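Local coordinates for protein 28 kDa product (PDB 1UKF) that acts as a papain-like cysteine protease of bacterial virulence, cleaving itself and, inside infected plant cells, interacting with the host protein PBS1, at residues Phe5-Arg10 with Gly32-Arg37; Gly20-Trp25 with Phe146-Gly151; His111-Ser116 with Ile134-Glu139. One frame throughout, in Å; residues are numbered along the deposited sequence.

Interaction 1: residues Phe5-Arg10 with Gly32-Arg37; sequences FSVASR and GDAESR
Glu35 reaches from the first turn of helix 34-41 to the edge strand 6-9, and its side chain can be followed outward. From CB the chain leaves with CG anti to the carbonyl carbon (chi1 -64°) and bends at chi2 (-61°), which carries CD to the strand. CD lies 3.8 Å from Ala8 CB. Of the two oxygens, OE2 sits 3.0 Å from Ala8 CB and 2.8 Å from Val7 O; the latter are two acceptors, so their closeness is not a hydrogen bond. The other oxygen, OE1, lies at the edge of the Arg10 guanidinium, near its plane, where a long salt bridge of 3.7 Å to NH2 is supplemented by a water that donates to both OE1 and Ser9 O and accepts from NH2. Arg10 NH1 also bridges to Asp39 of the same helix and Asp42 just beyond it.

The strand makes a classic beta bulge here, Val7 and Ala8 both facing Glu152, at the border of the papain-like sheet. Beside it, Ala34 CB touches both Val7 CG2, at 3.5 Å, and Ala8 CB, at 3.6 Å; small methyl groups suit so close an approach. Asp33 and Ser36 form a capping box, with Ser36 N bonded to Asp33 OD1 at 2.9 Å.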
loop_
_atom_site.group_PDB
_atom_site.type_symbol
_atom_site.label_atom_id
_atom_site.label_comp_id
_atom_site.label_asym_id
_atom_site.label_seq_id
_atom_site.Cartn_x
_atom_site.Cartn_y
_atom_site.Cartn_z
ATOM N N PHE A 5 -11.003 12.172 -3.641
ATOM C CA PHE A 5 -11.159 10.736 -3.416
ATOM C C PHE A 5 -11.041 10.360 -1.942
ATOM O O PHE A 5 -11.264 9.212 -1.570
ATOM C CB PHE A 5 -10.113 9.945 -4.209
ATOM C CG PHE A 5 -10.242 10.088 -5.696
ATOM C CD1 PHE A 5 -9.373 10.901 -6.407
ATOM C CD2 PHE A 5 -11.241 9.408 -6.386
ATOM C CE1 PHE A 5 -9.493 11.038 -7.790
ATOM C CE2 PHE A 5 -11.373 9.537 -7.766
ATOM C CZ PHE A 5 -10.497 10.354 -8.469
ATOM N N SER A 6 -10.699 11.330 -1.103
ATOM C CA SER A 6 -10.544 11.071 0.322
ATOM C C SER A 6 -11.846 10.705 1.024
ATOM O O SER A 6 -12.859 11.391 0.865
ATOM C CB SER A 6 -9.939 12.293 1.016
ATOM O OG SER A 6 -9.865 12.083 2.414
ATOM N N VAL A 7 -11.827 9.624 1.797
ATOM C CA VAL A 7 -13.009 9.224 2.552
ATOM C C VAL A 7 -12.731 9.273 4.054
ATOM O O VAL A 7 -13.653 9.384 4.863
ATOM C CB VAL A 7 -13.517 7.811 2.156
ATOM C CG1 VAL A 7 -14.119 7.853 0.766
ATOM C CG2 VAL A 7 -12.394 6.793 2.222
ATOM N N ALA A 8 -11.457 9.191 4.425
ATOM C CA ALA A 8 -11.058 9.261 5.829
ATOM C C ALA A 8 -9.597 9.682 5.916
ATOM O O ALA A 8 -8.690 8.850 5.841
ATOM C CB ALA A 8 -11.266 7.912 6.513
ATOM N N SER A 9 -9.379 10.982 6.066
ATOM C CA SER A 9 -8.038 11.539 6.161
ATOM C C SER A 9 -7.443 11.257 7.537
ATOM O O SER A 9 -8.085 11.497 8.563
ATOM C CB SER A 9 -8.087 13.047 5.918
ATOM O OG SER A 9 -6.798 13.619 6.030
ATOM N N ARG A 10 -6.217 10.745 7.559
ATOM C CA ARG A 10 -5.550 10.442 8.817
ATOM C C ARG A 10 -4.101 10.048 8.576
ATOM O O ARG A 10 -3.824 9.075 7.873
ATOM C CB ARG A 10 -6.262 9.293 9.539
ATOM C CG ARG A 10 -6.074 9.290 11.061
ATOM C CD ARG A 10 -6.899 10.405 11.711
ATOM N NE ARG A 10 -8.317 10.235 11.405
ATOM C CZ ARG A 10 -9.129 9.405 12.052
ATOM N NH1 ARG A 10 -8.673 8.674 13.061
ATOM N NH2 ARG A 10 -10.392 9.281 11.669
ATOM N N GLY A 32 -16.390 -2.216 9.338
ATOM C CA GLY A 32 -16.852 -0.868 9.627
ATOM C C GLY A 32 -16.817 0.026 8.404
ATOM O O GLY A 32 -17.109 -0.418 7.294
ATOM N N ASP A 33 -16.483 1.296 8.607
ATOM C CA ASP A 33 -16.379 2.234 7.499
ATOM C C ASP A 33 -14.978 2.836 7.504
ATOM O O ASP A 33 -14.170 2.530 8.380
ATOM C CB ASP A 33 -17.444 3.336 7.595
ATOM C CG ASP A 33 -17.518 3.967 8.969
ATOM O OD1 ASP A 33 -16.460 4.288 9.545
ATOM O OD2 ASP A 33 -18.646 4.158 9.471
ATOM N N ALA A 34 -14.687 3.683 6.525
ATOM C CA ALA A 34 -13.366 4.291 6.423
ATOM C C ALA A 34 -12.930 4.996 7.704
ATOM O O ALA A 34 -11.788 4.844 8.143
ATOM C CB ALA A 34 -13.330 5.264 5.253
ATOM N N GLU A 35 -13.834 5.765 8.304
ATOM C CA GLU A 35 -13.520 6.490 9.532
ATOM C C GLU A 35 -13.153 5.556 10.678
ATOM O O GLU A 35 -12.170 5.793 11.389
ATOM C CB GLU A 35 -14.704 7.363 9.955
ATOM C CG GLU A 35 -15.055 8.464 8.973
ATOM C CD GLU A 35 -13.919 9.444 8.768
ATOM O OE1 GLU A 35 -13.447 10.027 9.767
ATOM O OE2 GLU A 35 -13.500 9.636 7.608
ATOM N N SER A 36 -13.936 4.498 10.868
ATOM C CA SER A 36 -13.651 3.567 11.950
ATOM C C SER A 36 -12.356 2.807 11.686
ATOM O O SER A 36 -11.654 2.437 12.625
ATOM C CB SER A 36 -14.821 2.594 12.165
ATOM O OG SER A 36 -15.024 1.747 11.051
ATOM N N ARG A 37 -12.028 2.582 10.414
ATOM C CA ARG A 37 -10.789 1.880 10.088
ATOM C C ARG A 37 -9.597 2.766 10.430
ATOM O O ARG A 37 -8.583 2.287 10.937
ATOM C CB ARG A 37 -10.758 1.482 8.607
ATOM C CG ARG A 37 -11.716 0.339 8.276
ATOM C CD ARG A 37 -11.457 -0.249 6.898
ATOM N NE ARG A 37 -11.965 0.573 5.802
ATOM C CZ ARG A 37 -13.241 0.624 5.429
ATOM N NH1 ARG A 37 -14.153 -0.095 6.068
ATOM N NH2 ARG A 37 -13.601 1.370 4.394
HETATM O O HOH W 1 -10.565 11.310 9.520
#

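Interaction 2: residues Gly20-Trp25 with Phe146-Gly151; sequences GLSTEW and FDPNLG
Trp25 and Phe146 carry the aromatic part of the contact between helix 18-27 and the end of strand 142-147. The Phe146 ring and the five-membered ring of Trp25 form an offset stack, planes 19° apart and centroids separated by 4.6 Å. The offset brings Phe146 CB over the indole: a CH-pi contact places it 3.4 Å from the centroid of the same five-membered ring, nearly on the normal. The CD2-CE2 flank of Phe146 lies by the helix backbone, CE2 3.7 Å from Leu21 O. Flat, largely apolar rings suit this buried interface, and the indole NE1 is satisfied by Glu152.

This helix begins with the catalytic Cys18 and packs on the sheet that bears His132 and Asp147, the papain-like arrangement of the active site. Asp147 accepts from His132, and Asp147 OD1 also accepts from the backbone N of Asn149 at 2.9 Å, an Asx turn.

Aliphatic packing continues at Pro148, whose CB lies 4.1 Å from Leu21 CD1. A van der Waals contact with a hydroxyl adds to it: Pro148 CG lies 3.4 Å from Ser22 OG, a small group that can pack against the ring while bonding back to Cys18 O within the helix.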
loop_
_atom_site.group_PDB
_atom_site.type_symbol
_atom_site.label_atom_id
_atom_site.label_comp_id
_atom_site.label_asym_id
_atom_site.label_seq_id
_atom_site.Cartn_x
_atom_site.Cartn_y
_atom_site.Cartn_z
ATOM N N GLY A 20 3.568 -2.622 7.913
ATOM C CA GLY A 20 2.749 -3.250 8.936
ATOM C C GLY A 20 1.345 -2.670 8.997
ATOM O O GLY A 20 0.369 -3.415 9.086
ATOM N N LEU A 21 1.238 -1.342 8.966
ATOM C CA LEU A 21 -0.063 -0.680 8.997
ATOM C C LEU A 21 -0.877 -1.024 7.755
ATOM O O LEU A 21 -2.083 -1.257 7.843
ATOM C CB LEU A 21 0.110 0.839 9.079
ATOM C CG LEU A 21 0.601 1.409 10.413
ATOM C CD1 LEU A 21 0.969 2.876 10.236
ATOM C CD2 LEU A 21 -0.481 1.245 11.481
ATOM N N SER A 22 -0.221 -1.049 6.598
ATOM C CA SER A 22 -0.901 -1.363 5.350
ATOM C C SER A 22 -1.437 -2.787 5.375
ATOM O O SER A 22 -2.540 -3.052 4.888
ATOM C CB SER A 22 0.047 -1.173 4.164
ATOM O OG SER A 22 0.343 0.200 3.991
ATOM N N THR A 23 -0.664 -3.708 5.944
ATOM C CA THR A 23 -1.111 -5.091 6.017
ATOM C C THR A 23 -2.268 -5.216 7.009
ATOM O O THR A 23 -3.222 -5.955 6.758
ATOM C CB THR A 23 0.046 -6.031 6.406
ATOM O OG1 THR A 23 1.089 -5.918 5.427
ATOM C CG2 THR A 23 -0.425 -7.480 6.437
ATOM N N GLU A 24 -2.203 -4.488 8.122
ATOM C CA GLU A 24 -3.290 -4.522 9.101
ATOM C C GLU A 24 -4.556 -3.987 8.423
ATOM O O GLU A 24 -5.645 -4.525 8.615
ATOM C CB GLU A 24 -2.929 -3.675 10.330
ATOM C CG GLU A 24 -4.047 -3.493 11.367
ATOM C CD GLU A 24 -4.453 -4.776 12.076
ATOM O OE1 GLU A 24 -3.768 -5.810 11.927
ATOM O OE2 GLU A 24 -5.469 -4.743 12.805
ATOM N N TRP A 25 -4.414 -2.939 7.616
ATOM C CA TRP A 25 -5.569 -2.386 6.914
ATOM C C TRP A 25 -6.143 -3.445 5.972
ATOM O O TRP A 25 -7.359 -3.601 5.878
ATOM C CB TRP A 25 -5.176 -1.142 6.109
ATOM C CG TRP A 25 -6.336 -0.521 5.378
ATOM C CD1 TRP A 25 -7.235 0.383 5.874
ATOM C CD2 TRP A 25 -6.731 -0.779 4.027
ATOM N NE1 TRP A 25 -8.163 0.704 4.912
ATOM C CE2 TRP A 25 -7.878 0.006 3.768
ATOM C CE3 TRP A 25 -6.228 -1.597 3.006
ATOM C CZ2 TRP A 25 -8.528 -0.000 2.529
ATOM C CZ3 TRP A 25 -6.871 -1.604 1.775
ATOM C CH2 TRP A 25 -8.009 -0.809 1.547
ATOM N N PHE A 146 -5.442 2.691 0.822
ATOM C CA PHE A 146 -4.981 3.225 2.096
ATOM C C PHE A 146 -3.498 3.553 2.044
ATOM O O PHE A 146 -2.672 2.704 1.691
ATOM C CB PHE A 146 -5.243 2.212 3.223
ATOM C CG PHE A 146 -4.503 2.515 4.508
ATOM C CD1 PHE A 146 -4.795 3.657 5.251
ATOM C CD2 PHE A 146 -3.515 1.654 4.971
ATOM C CE1 PHE A 146 -4.111 3.930 6.435
ATOM C CE2 PHE A 146 -2.828 1.921 6.155
ATOM C CZ PHE A 146 -3.130 3.061 6.885
ATOM N N ASP A 147 -3.168 4.796 2.373
ATOM C CA ASP A 147 -1.780 5.238 2.426
ATOM C C ASP A 147 -1.581 5.666 3.879
ATOM O O ASP A 147 -2.201 6.625 4.332
ATOM C CB ASP A 147 -1.548 6.438 1.512
ATOM C CG ASP A 147 -0.107 6.913 1.536
ATOM O OD1 ASP A 147 0.568 6.723 2.569
ATOM O OD2 ASP A 147 0.351 7.488 0.523
ATOM N N PRO A 148 -0.722 4.959 4.628
ATOM C CA PRO A 148 -0.469 5.294 6.034
ATOM C C PRO A 148 -0.163 6.772 6.315
ATOM O O PRO A 148 -0.461 7.268 7.402
ATOM C CB PRO A 148 0.700 4.383 6.397
ATOM C CG PRO A 148 0.461 3.168 5.541
ATOM C CD PRO A 148 0.058 3.776 4.213
ATOM N N ASN A 149 0.435 7.471 5.352
ATOM C CA ASN A 149 0.764 8.886 5.530
ATOM C C ASN A 149 -0.428 9.817 5.355
ATOM O O ASN A 149 -0.406 10.944 5.852
ATOM C CB ASN A 149 1.814 9.357 4.512
ATOM C CG ASN A 149 3.184 8.756 4.733
ATOM O OD1 ASN A 149 3.606 8.513 5.863
ATOM N ND2 ASN A 149 3.909 8.545 3.640
ATOM N N LEU A 150 -1.465 9.346 4.664
ATOM C CA LEU A 150 -2.616 10.184 4.336
ATOM C C LEU A 150 -3.996 9.745 4.799
ATOM O O LEU A 150 -4.821 10.585 5.168
ATOM C CB LEU A 150 -2.653 10.380 2.818
ATOM C CG LEU A 150 -1.384 10.975 2.198
ATOM C CD1 LEU A 150 -1.393 10.760 0.695
ATOM C CD2 LEU A 150 -1.294 12.456 2.539
ATOM N N GLY A 151 -4.260 8.446 4.759
ATOM C CA GLY A 151 -5.564 7.952 5.161
ATOM C C GLY A 151 -6.154 7.065 4.083
ATOM O O GLY A 151 -5.418 6.498 3.266
#

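Interaction 3: residues His111-Ser116 with Ile134-Glu139; sequences HDVAQS and IACSCE
Val113, in the last turn of helix 102-113, sets its CB against Cys136 SG at 3.7 Å, and these two residues together with Cys138 form the tightly packed part of the contact. The sulfur faces the branch point of the valine, with CG1 and CG2 each 4.1 Å away, so that it meets both methyl groups about equally. Cys136 holds SG between its backbone N and carbonyl carbon (chi1 59°), which directs the sulfur to the helix end. A compact, weakly polar thiol suits a buried site walled by a valine, and His120 of the adjoining strand 119-126 touches both residues. Ile164 of helix 160-173 packs on Val113 as well.

Two residues on, Cys138 again points to the other segment, as the alternation of a beta strand requires, while Ser137 between them points the opposite way and touches Trp25 of helix 18-27. Strand 130-139 is the central strand of the papain-like antiparallel sheet, with three strands on either side and helices packed on both its faces. Cys138 meets mainly backbone: its CB comes within 3.2 Å of Gln115 O, and SG lies 3.6 Å from the same oxygen. Past the helix the chain turns at Ala114, the centre of an inverse gamma turn closed by a weak bond from Gln115 N to Val113 O at 3.1 Å, and then runs beside the strand. A small methyl suits that bend, for Ala114 CB turns from the strand to Ala160.

The solvent side is at Ser116, exposed although the backbones run closest here, its CA 5.1 Å from Cys138 CA. Ser116 N is 3.8 Å from Cys138 SG, a packing distance, and the serine side chain touches Arg157, with OG in a weak bond to Gly140 N.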
loop_
_atom_site.group_PDB
_atom_site.type_symbol
_atom_site.label_atom_id
_atom_site.label_comp_id
_atom_site.label_asym_id
_atom_site.label_seq_id
_atom_site.Cartn_x
_atom_site.Cartn_y
_atom_site.Cartn_z
ATOM N N HIS A 111 -4.955 -0.775 -13.824
ATOM C CA HIS A 111 -5.368 -1.955 -14.573
ATOM C C HIS A 111 -5.039 -3.216 -13.785
ATOM O O HIS A 111 -5.755 -4.218 -13.864
ATOM C CB HIS A 111 -4.665 -2.001 -15.931
ATOM C CG HIS A 111 -4.967 -3.235 -16.722
ATOM N ND1 HIS A 111 -6.231 -3.536 -17.181
ATOM C CD2 HIS A 111 -4.168 -4.252 -17.125
ATOM C CE1 HIS A 111 -6.197 -4.685 -17.835
ATOM N NE2 HIS A 111 -4.957 -5.139 -17.815
ATOM N N ASP A 112 -3.956 -3.162 -13.016
ATOM C CA ASP A 112 -3.540 -4.313 -12.225
ATOM C C ASP A 112 -4.280 -4.450 -10.897
ATOM O O ASP A 112 -4.626 -5.559 -10.491
ATOM C CB ASP A 112 -2.037 -4.254 -11.919
ATOM C CG ASP A 112 -1.175 -4.245 -13.166
ATOM O OD1 ASP A 112 -1.513 -4.955 -14.135
ATOM O OD2 ASP A 112 -0.142 -3.541 -13.164
ATOM N N VAL A 113 -4.532 -3.327 -10.231
ATOM C CA VAL A 113 -5.155 -3.361 -8.913
ATOM C C VAL A 113 -6.644 -3.079 -8.813
ATOM O O VAL A 113 -7.291 -3.511 -7.857
ATOM C CB VAL A 113 -4.406 -2.409 -7.939
ATOM C CG1 VAL A 113 -2.913 -2.704 -7.983
ATOM C CG2 VAL A 113 -4.675 -0.951 -8.296
ATOM N N ALA A 114 -7.191 -2.356 -9.785
ATOM C CA ALA A 114 -8.609 -2.033 -9.766
ATOM C C ALA A 114 -9.448 -3.073 -10.503
ATOM O O ALA A 114 -10.137 -2.758 -11.474
ATOM C CB ALA A 114 -8.838 -0.651 -10.366
ATOM N N GLN A 115 -9.370 -4.317 -10.044
ATOM C CA GLN A 115 -10.147 -5.414 -10.617
ATOM C C GLN A 115 -10.876 -6.024 -9.425
ATOM O O GLN A 115 -10.279 -6.256 -8.372
ATOM C CB GLN A 115 -9.232 -6.457 -11.271
ATOM C CG GLN A 115 -8.301 -5.897 -12.344
ATOM C CD GLN A 115 -9.018 -5.469 -13.615
ATOM O OE1 GLN A 115 -8.422 -4.836 -14.489
ATOM N NE2 GLN A 115 -10.292 -5.821 -13.732
ATOM N N SER A 116 -12.169 -6.273 -9.585
ATOM C CA SER A 116 -12.970 -6.815 -8.500
ATOM C C SER A 116 -12.342 -8.019 -7.804
ATOM O O SER A 116 -11.868 -8.954 -8.452
ATOM C CB SER A 116 -14.362 -7.182 -9.016
ATOM O OG SER A 116 -15.212 -7.527 -7.941
ATOM N N ILE A 134 1.838 1.006 0.814
ATOM C CA ILE A 134 0.432 1.376 0.870
ATOM C C ILE A 134 -0.337 0.108 0.509
ATOM O O ILE A 134 0.262 -0.913 0.164
ATOM C CB ILE A 134 0.082 2.524 -0.118
ATOM C CG1 ILE A 134 0.336 2.099 -1.568
ATOM C CG2 ILE A 134 0.897 3.763 0.235
ATOM C CD1 ILE A 134 -0.061 3.147 -2.596
ATOM N N ALA A 135 -1.660 0.150 0.596
ATOM C CA ALA A 135 -2.450 -1.031 0.276
ATOM C C ALA A 135 -3.745 -0.655 -0.411
ATOM O O ALA A 135 -4.195 0.486 -0.349
ATOM C CB ALA A 135 -2.748 -1.827 1.552
ATOM N N CYS A 136 -4.349 -1.623 -1.080
ATOM C CA CYS A 136 -5.615 -1.373 -1.746
ATOM C C CYS A 136 -6.416 -2.657 -1.866
ATOM O O CYS A 136 -5.867 -3.760 -1.837
ATOM C CB CYS A 136 -5.401 -0.727 -3.125
ATOM S SG CYS A 136 -4.416 -1.671 -4.305
ATOM N N SER A 137 -7.729 -2.495 -1.970
ATOM C CA SER A 137 -8.645 -3.616 -2.084
ATOM C C SER A 137 -9.801 -3.182 -2.960
ATOM O O SER A 137 -10.357 -2.097 -2.780
ATOM C CB SER A 137 -9.160 -4.015 -0.703
ATOM O OG SER A 137 -10.115 -5.059 -0.797
ATOM N N CYS A 138 -10.154 -4.030 -3.915
ATOM C CA CYS A 138 -11.245 -3.723 -4.819
ATOM C C CYS A 138 -12.406 -4.652 -4.505
ATOM O O CYS A 138 -12.308 -5.869 -4.683
ATOM C CB CYS A 138 -10.784 -3.901 -6.266
ATOM S SG CYS A 138 -11.876 -3.167 -7.496
ATOM N N GLU A 139 -13.485 -4.060 -3.999
ATOM C CA GLU A 139 -14.702 -4.781 -3.634
ATOM C C GLU A 139 -15.786 -4.445 -4.654
ATOM O O GLU A 139 -16.454 -3.420 -4.538
ATOM C CB GLU A 139 -15.167 -4.355 -2.236
ATOM C CG GLU A 139 -14.293 -4.844 -1.089
ATOM C CD GLU A 139 -14.705 -4.259 0.255
ATOM O OE1 GLU A 139 -15.919 -4.209 0.544
ATOM O OE2 GLU A 139 -13.811 -3.859 1.030
#

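How the interactions relate
All three contacts reach the same antiparallel sheet. Interaction 1 lies at one of its outermost strands, 6-9, interaction 2 where strand 142-147 ends at the active site, and interaction 3 on strand 130-139. Interactions 1 and 2 have centres 11 Å apart, interactions 2 and 3 about 14 Å, and 1 and 3 about 17 Å. Neighbouring pairs are joined by probable backbone hydrogen bonds, Arg10 N to Leu150 O at 2.8 Å and Phe146 N to Ala135 O at 2.8 Å. Along the chain, interactions 1 and 2 interlock, while interaction 3 is nested within the loop that 2 closes. Interaction 2 sets the helix bearing Cys18 against the sheet whose strands carry His132 and Asp147.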